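Local atomic coordinates of cytosol aminopeptidase (Coxiella burnetii, PDB entry 3IJ3), a protein that probably removes amino-terminal residues from peptides as a manganese-dependent metalloaminopeptidase of the M17 family. Residues G83-V88 and V107-A112; L90-Y95 and W99-L104; D118-D123 and E127-A132; K152-L155 and H159-R162; N371-F376 and E466-R471. All blocks are in the same frame, centred on the assembly; numbering follows the deposited sequence.

How the contacts relate
Contact 2 lies between the two segments of contact 1 along the chain, and contacts 3, 4 and 5 follow in order. Contacts 1 and 2 share strand 85-91 of the mixed sheet in the N-terminal domain. Contact 4 lies where strand 151-154 passes into helix 157-178, and it meets contact 1 inside that sheet, where strands 111-114 and 151-154 are neighbours. Contact 3, centred about 11 Å from the centres of both 2 and 4, joins them through helix 123-135: F101 packs on F120 and A129, and E127 meets H159. Contact 5 lies in the catalytic domain, about 22 Å or more, centre to centre, from the others.

Contact 1. Residues G83-V88 and V107-A112; sequences GALQRV and VLPPGA
L85 and P109 meet at about a right angle: in the conformer given, methyl CD2 of L85 comes to rest 3.7 Å from CG of the P109 ring, and CB of the same ring follows at 4.1 Å. The second touch lies a little further along the strand. There CD2 of L108 fits against both methyls of V88, with V88 CG1 at 3.9 Å and V88 CG2 at 4.0 Å, a single methyl seated over the fork of a branched side chain. Both pairs are purely apolar, so the two segments are joined by van der Waals packing alone. The torsions account for the pairing. L85 carries CG anti to its backbone N (chi1 -167°), which takes its fork toward the P109 ring, whereas L108 turns CG away from its carbonyl carbon and so brings CD2 closer to V88 than its own CB direction would suggest. A65 of a second subunit also packs on P109. Behind these side chains the strand is irregular: Q86 and R87 both lie opposite I78 of strand 75-79, a classic beta bulge between L85 and V88. The loop that carries L108 and P109 leads from helix 104-107 into strand 111-114. F113 of that strand touches L85, V88 and L108, S77 of strand 75-79 touches both L85 and P109, and strand 38-43 contributes I38 to L85 and I40 to L108.

Contact 2. Residues L90-Y95 and W99-L104; sequences LGVSDY and WDFGGL
L90 sets methyl CD2 squarely over the F101 ring, 3.7 Å from its centroid and only 12° off the ring normal, a CH-pi contact over the face. Its other methyl, CD1, meets L104 CD2 tip to tip at 4.0 Å, so the two branches of one leucine serve two partners. With L90 CG anti to the backbone N the fork is carried toward the second segment, and the next torsion then puts CD2 over F101 and CD1 by L104. V92 CG1 approaches the same ring obliquely and more loosely. In the mixed sheet, strand 85-91 lies between the parallel strand 38-43 and the antiparallel strand 75-79, and segment 99-104 covers its end. That segment winds through successive tight turns, with G102 N bonded to W99 O, G103 N to D100 O and L104 N to F101 O, before helix 104-107 begins. Strand 38-43 lies beside this core, P42 touching F101 and V92, and I40 touching L104. Toward the surface the packing gives way to polar contacts at D100. Its carboxylate atom OD2 receives S93 N at 2.7 Å in a nearly straight bond (165°), met on the syn side but 30° out of the carboxylate plane. The S93 hydroxyl, in the conformer given, lies near both carboxylate oxygens, at 3.3 Å from OG to D100 OD2, where any bond is weak. The same D100 OD2 also lies 3.1 Å from V92 CA.

Contact 3. Residues D118-D123 and E127-A132; sequences DDFEDD and ERALLA
F120 turns its CG away from the carbonyl carbon (chi1 -58°), and this carries the ring across to the helix, where CE1 stands 3.8 Å from A129 CB and CZ is almost as near at 3.9 Å. The methyl meets this side of the ring obliquely. On the helix, E127 runs the other way: its CG lies anti to the backbone N (chi1 -176°) and the chain stays extended beyond it, taking the carboxylate clear of F120. E127 OE1 then takes a hydrogen bond from ND1 of H159 on helix 157-178. The polar link between the two segments is made by the backbone. E127 N gives its hydrogen to D123 O at 2.9 Å, with an N-H...O angle of 157°, an i to i+4 bond in the first turn of helix 123-135. E127 CB sits close by, 3.3 Å from the same D123 O. The helix start is held further at D122, which is the N-cap: in the conformer given, its OD2 accepts from E124 N. The D123 side chain, also in the conformer given, heads away from E127 and forms a salt bridge with R117. The aspartates so gathered at this amino end would be expected to interact favourably with the helix dipole. In the fold, the loop leaving strand 111-114 covers one side of helix 123-135 with F120, F101 and L115 also pack against A129, and helix 157-178 borders E127 and L131, the latter through W166.

Contact 4. Residues K152-L155 and H159-R162; sequences KLFL and HRKR. With SO4 (sulfate ion), chain H.
R160 turns its guanidinium edge-on to the carbonyl of L155, and that oxygen lies only 2° out of the guanidinium plane. Two nitrogens reach the one atom: NH2 binds L155 O at 2.7 Å (154°) and NE binds L155 O at 3.1 Å in a more bent bond. The NH2 donor is in the carbonyl plane, the NE donor tilted from it. A bend at the third torsion of an otherwise extended arginine chain brings the group round to grip in this side-on way. Its aliphatic part is used as well: L155 crosses the arginine chain obliquely, CD2 lying 3.9 Å from R160 CG and 3.8 Å from the backbone CA of R160, while L155 CD1 lies near the helix backbone at H159. F154 stands beside the guanidinium with its ring plane 74° from that group, CE1 of F154 coming 4.0 Å from R160 NH2; the approach is oblique and no stack results. On another side of the helix R162 and K161 border a sulfate, probably from the crystallisation liquor. Sulfate O4 lies over one face of the R162 guanidinium, and Q290 is a further donor to the ion; the bond from R162 NH1 to O3 is so short that its length is doubtful. R162 also pairs with E478. Because L155 follows directly on strand 151-154, its carbonyl has left the regular sheet, and the double donation from R160 satisfies this buried oxygen. The two bonds tie the strand end to the first turn of helix 157-178, and the arginine's charge would probably polarise that C=O.

Contact 5. Residues N371-F376 and E466-R471; sequences NLPALF and EAMALR
P373 meets the other segment with one corner of its puckered pyrrolidine ring: CG lies 3.9 Å from M468 CG and 4.0 Å from M468 CB, with A469 CB a little further off at 4.2 Å. The proline and the methionine cross obliquely, so the packing falls on the methylene part of M468. In the conformer given, M468 has its CG between the backbone N and the carbonyl carbon (chi1 51°), which points CG toward the proline ring, and a bend at chi3 then swings the methyl group round. The E466 carboxylate, a flat group, lies to one side of this packing. Its OE2 takes A467 N at 2.8 Å through the anti lone pair, while OE1 is paired with R174 and N454; the carboxylate thus has partners on both oxygens and is fixed in rotation. A469 is the N-cap residue of helix 470-481 and has a positive phi (68°), unusual for a non-glycine residue. Its own N is bonded to D395, and M468 N to H279, so the backbone of the turn is gripped from outside the contact. P373 leads into strand 374-377 and rests on I450 of strand 445-454; two residues earlier, N371 N is bonded to Y406 OH of a third subunit. What remains between the segments is a small apolar joint: with the donors of M468 and A469 satisfied by other parts of the chain, the loop before helix 470-481 can lay its side chains on the proline without a polar partner in the other segment.

Contact 1. Residues G83-V88 and V107-A112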
# COMPACT_ATOMS: atom_id res chain seq x y z
N GLY A 83 12.01 -26.26 -56.18
CA GLY A 83 11.31 -26.24 -54.90
C GLY A 83 12.29 -26.02 -53.76
O GLY A 83 11.87 -25.85 -52.61
N ALA A 84 13.59 -26.04 -54.04
CA ALA A 84 14.58 -25.73 -53.02
C ALA A 84 14.54 -24.22 -52.85
O ALA A 84 13.95 -23.53 -53.67
CB ALA A 84 15.98 -26.18 -53.45
N LEU A 85 15.19 -23.70 -51.81
CA LEU A 85 15.19 -22.26 -51.53
C LEU A 85 16.24 -21.54 -52.39
O LEU A 85 17.43 -21.88 -52.36
CB LEU A 85 15.42 -22.03 -50.03
CG LEU A 85 15.19 -20.67 -49.35
CD1 LEU A 85 13.75 -20.22 -49.51
CD2 LEU A 85 15.53 -20.73 -47.86
N GLN A 86 15.80 -20.52 -53.12
CA GLN A 86 16.65 -19.74 -54.00
C GLN A 86 17.25 -18.51 -53.27
O GLN A 86 18.43 -18.19 -53.43
CB GLN A 86 15.79 -19.21 -55.17
CG GLN A 86 16.50 -18.28 -56.15
CD GLN A 86 15.55 -17.67 -57.19
OE1 GLN A 86 15.63 -16.49 -57.47
NE2 GLN A 86 14.64 -18.47 -57.73
N ARG A 87 16.42 -17.85 -52.47
CA ARG A 87 16.80 -16.57 -51.83
C ARG A 87 15.80 -16.19 -50.80
O ARG A 87 14.65 -16.60 -50.86
CB ARG A 87 16.81 -15.47 -52.92
CG ARG A 87 16.89 -13.99 -52.46
CD ARG A 87 16.87 -13.02 -53.68
NE ARG A 87 17.91 -13.41 -54.63
CZ ARG A 87 19.18 -13.01 -54.59
NH1 ARG A 87 19.62 -12.15 -53.67
NH2 ARG A 87 20.02 -13.48 -55.50
N VAL A 88 16.23 -15.39 -49.83
CA VAL A 88 15.32 -14.88 -48.83
C VAL A 88 15.40 -13.36 -48.83
O VAL A 88 16.48 -12.78 -48.71
CB VAL A 88 15.60 -15.43 -47.42
CG1 VAL A 88 14.67 -14.77 -46.37
CG2 VAL A 88 15.43 -16.95 -47.39
N VAL A 107 12.95 -16.97 -37.85
CA VAL A 107 12.04 -17.07 -38.99
C VAL A 107 12.61 -17.80 -40.20
O VAL A 107 11.84 -18.28 -41.05
CB VAL A 107 11.52 -15.67 -39.42
CG1 VAL A 107 10.71 -15.03 -38.27
CG2 VAL A 107 12.66 -14.74 -39.87
N LEU A 108 13.93 -17.92 -40.29
CA LEU A 108 14.54 -18.57 -41.45
C LEU A 108 14.29 -20.05 -41.56
O LEU A 108 14.29 -20.77 -40.57
CB LEU A 108 16.05 -18.37 -41.49
CG LEU A 108 16.57 -17.03 -41.99
CD1 LEU A 108 18.09 -16.96 -41.79
CD2 LEU A 108 16.21 -16.83 -43.46
N PRO A 109 14.07 -20.52 -42.80
CA PRO A 109 14.00 -21.95 -42.97
C PRO A 109 15.40 -22.53 -42.71
O PRO A 109 16.37 -21.78 -42.61
CB PRO A 109 13.66 -22.11 -44.46
CG PRO A 109 13.19 -20.79 -44.95
CD PRO A 109 13.84 -19.78 -44.06
N PRO A 110 15.50 -23.86 -42.61
CA PRO A 110 16.82 -24.48 -42.42
C PRO A 110 17.78 -24.21 -43.59
O PRO A 110 17.33 -24.07 -44.75
CB PRO A 110 16.49 -25.97 -42.37
CG PRO A 110 15.10 -26.02 -41.85
CD PRO A 110 14.42 -24.86 -42.53
N GLY A 111 19.07 -24.11 -43.30
CA GLY A 111 20.06 -23.92 -44.37
C GLY A 111 21.30 -23.15 -44.05
O GLY A 111 21.49 -22.69 -42.92
N ALA A 112 22.15 -23.03 -45.07
CA ALA A 112 23.41 -22.30 -45.04
C ALA A 112 23.18 -21.05 -45.85
O ALA A 112 22.94 -21.12 -47.06
CB ALA A 112 24.56 -23.14 -45.65

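Contact 2. Residues L90-Y95 and W99-L104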
# COMPACT_ATOMS: atom_id res chain seq x y z
N LEU A 90 14.56 -9.94 -46.88
CA LEU A 90 14.28 -9.46 -45.52
C LEU A 90 13.85 -7.99 -45.58
O LEU A 90 14.61 -7.13 -46.03
CB LEU A 90 15.52 -9.59 -44.62
CG LEU A 90 15.45 -8.96 -43.22
CD1 LEU A 90 14.42 -9.69 -42.33
CD2 LEU A 90 16.87 -8.91 -42.58
N GLY A 91 12.65 -7.69 -45.12
CA GLY A 91 12.21 -6.30 -45.07
C GLY A 91 13.01 -5.60 -43.97
O GLY A 91 13.16 -6.14 -42.88
N VAL A 92 13.56 -4.43 -44.27
CA VAL A 92 14.32 -3.66 -43.28
C VAL A 92 13.73 -2.25 -43.05
O VAL A 92 13.09 -1.69 -43.96
CB VAL A 92 15.82 -3.57 -43.69
CG1 VAL A 92 16.44 -4.99 -43.76
CG2 VAL A 92 16.00 -2.85 -45.01
N SER A 93 13.88 -1.74 -41.83
CA SER A 93 13.36 -0.40 -41.44
C SER A 93 14.09 0.67 -42.25
O SER A 93 13.54 1.73 -42.58
CB SER A 93 13.60 -0.15 -39.95
OG SER A 93 13.14 -1.21 -39.15
N ASP A 94 15.36 0.38 -42.53
CA ASP A 94 16.26 1.23 -43.33
C ASP A 94 17.49 0.36 -43.70
O ASP A 94 17.74 -0.64 -43.04
CB ASP A 94 16.69 2.45 -42.52
CG ASP A 94 17.45 3.47 -43.35
OD1 ASP A 94 17.29 3.48 -44.59
OD2 ASP A 94 18.20 4.26 -42.75
N TYR A 95 18.25 0.72 -44.75
CA TYR A 95 19.43 -0.07 -45.13
C TYR A 95 20.61 0.03 -44.15
O TYR A 95 21.57 -0.74 -44.26
CB TYR A 95 19.85 0.22 -46.58
CG TYR A 95 18.83 -0.25 -47.60
CD1 TYR A 95 18.72 -1.60 -47.94
CD2 TYR A 95 17.96 0.65 -48.23
CE1 TYR A 95 17.76 -2.04 -48.90
CE2 TYR A 95 17.01 0.22 -49.16
CZ TYR A 95 16.92 -1.12 -49.49
OH TYR A 95 15.98 -1.52 -50.42
N TRP A 99 19.55 -4.15 -36.87
CA TRP A 99 18.83 -5.06 -35.98
C TRP A 99 17.76 -5.91 -36.66
O TRP A 99 17.38 -6.92 -36.09
CB TRP A 99 18.17 -4.38 -34.76
CG TRP A 99 19.04 -4.07 -33.59
CD1 TRP A 99 19.28 -2.84 -33.05
CD2 TRP A 99 19.77 -5.01 -32.78
NE1 TRP A 99 20.11 -2.94 -31.97
CE2 TRP A 99 20.43 -4.26 -31.78
CE3 TRP A 99 19.94 -6.40 -32.82
CZ2 TRP A 99 21.25 -4.86 -30.81
CZ3 TRP A 99 20.75 -7.00 -31.85
CH2 TRP A 99 21.40 -6.22 -30.86
N ASP A 100 17.26 -5.54 -37.84
CA ASP A 100 16.25 -6.41 -38.48
C ASP A 100 16.87 -7.79 -38.73
O ASP A 100 16.17 -8.83 -38.68
CB ASP A 100 15.72 -5.83 -39.79
CG ASP A 100 14.93 -4.54 -39.59
OD1 ASP A 100 13.98 -4.55 -38.78
OD2 ASP A 100 15.23 -3.54 -40.29
N PHE A 101 18.18 -7.81 -39.01
CA PHE A 101 18.90 -9.07 -39.22
C PHE A 101 18.91 -9.93 -37.96
O PHE A 101 19.03 -11.15 -38.03
CB PHE A 101 20.34 -8.83 -39.72
CG PHE A 101 20.40 -8.31 -41.12
CD1 PHE A 101 20.54 -9.19 -42.19
CD2 PHE A 101 20.30 -6.96 -41.38
CE1 PHE A 101 20.57 -8.73 -43.47
CE2 PHE A 101 20.32 -6.48 -42.67
CZ PHE A 101 20.47 -7.37 -43.72
N GLY A 102 18.78 -9.30 -36.80
CA GLY A 102 18.74 -10.06 -35.54
C GLY A 102 17.56 -11.02 -35.44
O GLY A 102 17.62 -12.02 -34.72
N GLY A 103 16.47 -10.74 -36.15
CA GLY A 103 15.31 -11.62 -36.10
C GLY A 103 15.37 -12.84 -37.01
O GLY A 103 14.48 -13.68 -36.95
N LEU A 104 16.42 -12.97 -37.81
CA LEU A 104 16.48 -14.05 -38.81
C LEU A 104 16.45 -15.49 -38.31
O LEU A 104 15.73 -16.32 -38.87
CB LEU A 104 17.66 -13.84 -39.76
CG LEU A 104 17.53 -12.71 -40.78
CD1 LEU A 104 18.89 -12.42 -41.38
CD2 LEU A 104 16.49 -13.06 -41.86

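Contact 3. Residues D118-D123 and E127-A132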
# COMPACT_ATOMS: atom_id res chain seq x y z
N ASP A 118 27.67 -6.04 -51.19
CA ASP A 118 27.14 -5.01 -52.07
C ASP A 118 25.78 -4.47 -51.65
O ASP A 118 25.38 -3.43 -52.14
CB ASP A 118 27.05 -5.53 -53.52
CG ASP A 118 28.41 -5.74 -54.14
OD1 ASP A 118 29.43 -5.37 -53.52
OD2 ASP A 118 28.45 -6.27 -55.27
N ASP A 119 25.08 -5.17 -50.76
CA ASP A 119 23.77 -4.71 -50.27
C ASP A 119 23.87 -3.67 -49.16
O ASP A 119 22.84 -3.16 -48.72
CB ASP A 119 22.94 -5.90 -49.75
CG ASP A 119 22.47 -6.83 -50.83
OD1 ASP A 119 22.33 -6.38 -51.99
OD2 ASP A 119 22.20 -8.01 -50.53
N PHE A 120 25.09 -3.37 -48.71
CA PHE A 120 25.32 -2.41 -47.62
C PHE A 120 26.12 -1.20 -48.07
O PHE A 120 26.94 -1.29 -48.98
CB PHE A 120 26.02 -3.13 -46.47
CG PHE A 120 25.23 -4.31 -45.96
CD1 PHE A 120 24.32 -4.15 -44.93
CD2 PHE A 120 25.36 -5.55 -46.56
CE1 PHE A 120 23.55 -5.23 -44.49
CE2 PHE A 120 24.59 -6.64 -46.13
CZ PHE A 120 23.70 -6.48 -45.09
N GLU A 121 25.85 -0.06 -47.43
CA GLU A 121 26.52 1.22 -47.75
C GLU A 121 28.01 1.19 -47.43
O GLU A 121 28.82 1.77 -48.15
CB GLU A 121 25.84 2.33 -46.93
CG GLU A 121 26.45 3.75 -47.05
CD GLU A 121 25.85 4.72 -46.02
OE1 GLU A 121 24.70 4.47 -45.57
OE2 GLU A 121 26.51 5.72 -45.66
N ASP A 122 28.38 0.45 -46.38
CA ASP A 122 29.77 0.37 -45.89
C ASP A 122 30.05 -0.98 -45.17
O ASP A 122 29.09 -1.63 -44.74
CB ASP A 122 29.96 1.57 -44.94
CG ASP A 122 31.38 1.73 -44.44
OD1 ASP A 122 32.07 2.64 -44.94
OD2 ASP A 122 31.83 0.93 -43.59
N ASP A 123 31.32 -1.41 -45.05
CA ASP A 123 31.63 -2.67 -44.36
C ASP A 123 31.14 -2.68 -42.91
O ASP A 123 30.93 -3.74 -42.32
CB ASP A 123 33.15 -2.95 -44.37
CG ASP A 123 33.66 -3.39 -45.73
OD1 ASP A 123 32.87 -3.53 -46.67
OD2 ASP A 123 34.89 -3.61 -45.84
N GLU A 127 29.11 -5.70 -41.26
CA GLU A 127 29.58 -6.36 -40.05
C GLU A 127 28.51 -6.35 -38.94
O GLU A 127 28.33 -7.34 -38.23
CB GLU A 127 30.88 -5.71 -39.62
CG GLU A 127 31.58 -6.30 -38.45
CD GLU A 127 32.95 -5.65 -38.26
OE1 GLU A 127 33.81 -5.81 -39.16
OE2 GLU A 127 33.15 -5.00 -37.23
N ARG A 128 27.78 -5.24 -38.79
CA ARG A 128 26.69 -5.18 -37.80
C ARG A 128 25.58 -6.18 -38.11
O ARG A 128 24.99 -6.76 -37.20
CB ARG A 128 26.07 -3.80 -37.75
CG ARG A 128 26.94 -2.77 -37.18
CD ARG A 128 26.21 -1.45 -37.14
NE ARG A 128 27.12 -0.38 -36.79
CZ ARG A 128 26.77 0.89 -36.68
NH1 ARG A 128 25.50 1.26 -36.89
NH2 ARG A 128 27.69 1.77 -36.36
N ALA A 129 25.26 -6.35 -39.39
CA ALA A 129 24.25 -7.31 -39.79
C ALA A 129 24.73 -8.73 -39.46
O ALA A 129 23.97 -9.55 -38.96
CB ALA A 129 23.93 -7.17 -41.30
N LEU A 130 25.99 -9.04 -39.76
CA LEU A 130 26.54 -10.35 -39.44
C LEU A 130 26.45 -10.63 -37.93
O LEU A 130 26.07 -11.72 -37.49
CB LEU A 130 28.01 -10.44 -39.89
CG LEU A 130 28.28 -10.42 -41.40
CD1 LEU A 130 29.76 -10.12 -41.69
CD2 LEU A 130 27.84 -11.72 -42.06
N LEU A 131 26.83 -9.65 -37.13
CA LEU A 131 26.77 -9.78 -35.66
C LEU A 131 25.31 -9.92 -35.16
O LEU A 131 25.02 -10.82 -34.36
CB LEU A 131 27.45 -8.58 -35.00
CG LEU A 131 27.42 -8.55 -33.47
CD1 LEU A 131 28.14 -9.78 -32.90
CD2 LEU A 131 28.03 -7.23 -32.98
N ALA A 132 24.41 -9.09 -35.67
CA ALA A 132 22.99 -9.14 -35.27
C ALA A 132 22.42 -10.52 -35.50
O ALA A 132 21.67 -11.02 -34.66
CB ALA A 132 22.16 -8.08 -36.02

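Contact 4. Residues K152-L155 and H159-R162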
# COMPACT_ATOMS: atom_id res chain seq x y z
N LYS A 152 22.15 -21.15 -40.52
CA LYS A 152 23.52 -20.69 -40.22
C LYS A 152 23.94 -19.70 -41.28
O LYS A 152 23.45 -19.76 -42.41
CB LYS A 152 24.49 -21.84 -40.14
CG LYS A 152 24.16 -22.84 -39.03
CD LYS A 152 25.31 -23.82 -38.86
CE LYS A 152 25.08 -24.82 -37.73
NZ LYS A 152 26.34 -25.60 -37.54
N LEU A 153 24.82 -18.78 -40.90
CA LEU A 153 25.26 -17.71 -41.80
C LEU A 153 26.75 -17.73 -42.03
O LEU A 153 27.55 -17.87 -41.08
CB LEU A 153 24.89 -16.35 -41.20
CG LEU A 153 24.99 -15.08 -42.03
CD1 LEU A 153 23.99 -15.14 -43.22
CD2 LEU A 153 24.68 -13.84 -41.14
N PHE A 154 27.15 -17.55 -43.29
CA PHE A 154 28.53 -17.49 -43.61
C PHE A 154 29.17 -16.22 -43.01
O PHE A 154 28.61 -15.12 -43.14
CB PHE A 154 28.74 -17.50 -45.11
CG PHE A 154 30.17 -17.32 -45.51
CD1 PHE A 154 31.12 -18.26 -45.12
CD2 PHE A 154 30.58 -16.22 -46.24
CE1 PHE A 154 32.46 -18.10 -45.47
CE2 PHE A 154 31.92 -16.05 -46.58
CZ PHE A 154 32.85 -16.99 -46.18
N LEU A 155 30.33 -16.39 -42.37
CA LEU A 155 31.07 -15.27 -41.80
C LEU A 155 32.41 -15.12 -42.56
O LEU A 155 33.32 -15.92 -42.35
CB LEU A 155 31.31 -15.49 -40.30
CG LEU A 155 32.10 -14.43 -39.53
CD1 LEU A 155 31.51 -13.06 -39.69
CD2 LEU A 155 32.15 -14.82 -38.02
N HIS A 159 35.93 -10.28 -41.60
CA HIS A 159 35.15 -9.82 -40.47
C HIS A 159 35.04 -10.83 -39.36
O HIS A 159 34.43 -10.56 -38.33
CB HIS A 159 33.73 -9.49 -40.94
CG HIS A 159 33.70 -8.49 -42.04
ND1 HIS A 159 33.79 -7.13 -41.81
CD2 HIS A 159 33.62 -8.64 -43.38
CE1 HIS A 159 33.75 -6.49 -42.96
NE2 HIS A 159 33.65 -7.38 -43.94
N ARG A 160 35.67 -11.98 -39.55
CA ARG A 160 35.52 -13.10 -38.62
C ARG A 160 35.97 -12.84 -37.20
O ARG A 160 35.23 -13.14 -36.25
CB ARG A 160 36.23 -14.32 -39.20
CG ARG A 160 35.94 -15.66 -38.53
CD ARG A 160 36.48 -16.76 -39.46
NE ARG A 160 35.79 -16.77 -40.76
CZ ARG A 160 36.23 -17.39 -41.87
NH1 ARG A 160 37.39 -18.06 -41.84
NH2 ARG A 160 35.54 -17.34 -43.02
N LYS A 161 37.18 -12.29 -37.03
CA LYS A 161 37.70 -12.02 -35.70
C LYS A 161 36.84 -10.98 -34.95
O LYS A 161 36.47 -11.18 -33.79
CB LYS A 161 39.15 -11.52 -35.75
CG LYS A 161 39.81 -11.41 -34.34
CD LYS A 161 41.12 -10.67 -34.34
CE LYS A 161 41.85 -10.83 -33.02
NZ LYS A 161 41.02 -10.63 -31.82
N ARG A 162 36.55 -9.86 -35.60
CA ARG A 162 35.78 -8.81 -34.92
C ARG A 162 34.38 -9.29 -34.55
O ARG A 162 33.91 -9.02 -33.44
CB ARG A 162 35.67 -7.60 -35.82
CG ARG A 162 35.06 -6.40 -35.16
CD ARG A 162 35.97 -5.73 -34.19
NE ARG A 162 37.19 -5.23 -34.86
CZ ARG A 162 38.01 -4.33 -34.33
NH1 ARG A 162 39.09 -3.95 -35.02
NH2 ARG A 162 37.76 -3.79 -33.15
S SO4 H . 40.28 -7.24 -36.00
O1 SO4 H . 40.08 -7.98 -37.24
O2 SO4 H . 41.63 -7.50 -35.49
O3 SO4 H . 40.16 -5.81 -36.26
O4 SO4 H . 39.30 -7.65 -35.01

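Contact 5. Residues N371-F376 and E466-R471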
# COMPACT_ATOMS: atom_id res chain seq x y z
N ASN A 371 16.12 0.82 -22.04
CA ASN A 371 16.98 0.63 -23.18
C ASN A 371 17.93 1.76 -23.46
O ASN A 371 18.58 1.78 -24.50
CB ASN A 371 16.08 0.32 -24.40
CG ASN A 371 15.17 -0.88 -24.14
OD1 ASN A 371 15.60 -1.89 -23.58
ND2 ASN A 371 13.91 -0.75 -24.50
N LEU A 372 18.09 2.68 -22.51
CA LEU A 372 18.97 3.83 -22.71
C LEU A 372 19.89 4.03 -21.50
O LEU A 372 19.48 4.61 -20.49
CB LEU A 372 18.14 5.09 -23.02
CG LEU A 372 18.88 6.37 -23.36
CD1 LEU A 372 19.88 6.12 -24.48
CD2 LEU A 372 17.88 7.50 -23.72
N PRO A 373 21.11 3.51 -21.57
CA PRO A 373 22.05 3.68 -20.45
C PRO A 373 22.35 5.13 -20.13
O PRO A 373 22.50 5.95 -21.05
CB PRO A 373 23.33 3.04 -20.97
CG PRO A 373 22.84 1.99 -21.94
CD PRO A 373 21.61 2.54 -22.56
N ALA A 374 22.42 5.45 -18.84
CA ALA A 374 22.78 6.76 -18.38
C ALA A 374 24.28 6.87 -18.20
O ALA A 374 24.91 6.00 -17.60
CB ALA A 374 22.10 7.04 -17.04
N LEU A 375 24.84 7.96 -18.70
CA LEU A 375 26.25 8.27 -18.58
C LEU A 375 26.45 9.48 -17.71
O LEU A 375 25.78 10.52 -17.90
CB LEU A 375 26.86 8.61 -19.93
CG LEU A 375 28.27 9.26 -19.97
CD1 LEU A 375 29.39 8.30 -19.43
CD2 LEU A 375 28.62 9.74 -21.39
N PHE A 376 27.32 9.35 -16.73
CA PHE A 376 27.78 10.48 -15.93
C PHE A 376 29.29 10.57 -16.13
O PHE A 376 29.99 9.55 -16.18
CB PHE A 376 27.51 10.31 -14.44
CG PHE A 376 26.05 10.24 -14.07
CD1 PHE A 376 25.38 11.38 -13.59
CD2 PHE A 376 25.33 9.06 -14.22
CE1 PHE A 376 24.04 11.31 -13.23
CE2 PHE A 376 23.98 8.99 -13.86
CZ PHE A 376 23.35 10.09 -13.35
N GLU A 466 21.34 -8.69 -20.98
CA GLU A 466 21.76 -8.05 -22.19
C GLU A 466 22.92 -7.11 -21.97
O GLU A 466 23.08 -6.53 -20.88
CB GLU A 466 20.58 -7.28 -22.80
CG GLU A 466 20.85 -6.68 -24.15
CD GLU A 466 21.24 -7.72 -25.19
OE1 GLU A 466 20.38 -8.06 -26.01
OE2 GLU A 466 22.41 -8.22 -25.17
N ALA A 467 23.74 -6.98 -23.02
CA ALA A 467 24.87 -6.07 -23.04
C ALA A 467 24.45 -4.75 -23.68
O ALA A 467 23.85 -4.73 -24.78
CB ALA A 467 26.03 -6.67 -23.85
N MET A 468 24.89 -3.66 -23.09
CA MET A 468 24.61 -2.35 -23.62
C MET A 468 25.78 -1.45 -23.30
O MET A 468 26.65 -1.79 -22.50
CB MET A 468 23.29 -1.83 -23.08
CG MET A 468 23.17 -1.90 -21.59
SD MET A 468 21.44 -1.97 -21.03
CE MET A 468 20.99 -3.54 -21.77
N ALA A 469 25.84 -0.35 -24.03
CA ALA A 469 26.89 0.67 -23.89
C ALA A 469 28.32 0.28 -24.29
O ALA A 469 29.12 1.16 -24.60
CB ALA A 469 26.94 1.23 -22.47
N LEU A 470 28.63 -1.02 -24.30
CA LEU A 470 29.99 -1.49 -24.57
C LEU A 470 30.58 -1.21 -25.90
O LEU A 470 31.78 -0.95 -25.97
CB LEU A 470 30.15 -3.01 -24.30
CG LEU A 470 29.93 -3.47 -22.89
CD1 LEU A 470 30.59 -4.86 -22.78
CD2 LEU A 470 30.57 -2.49 -21.95
N ARG A 471 29.79 -1.30 -26.97
CA ARG A 471 30.31 -1.00 -28.28
C ARG A 471 30.74 0.46 -28.34
O ARG A 471 31.80 0.77 -28.87
CB ARG A 471 29.35 -1.33 -29.43
CG ARG A 471 29.00 -2.82 -29.51
CD ARG A 471 28.80 -3.25 -30.94
NE ARG A 471 30.05 -3.05 -31.68
CZ ARG A 471 30.32 -2.00 -32.44
NH1 ARG A 471 29.40 -1.05 -32.62
NH2 ARG A 471 31.48 -1.91 -33.04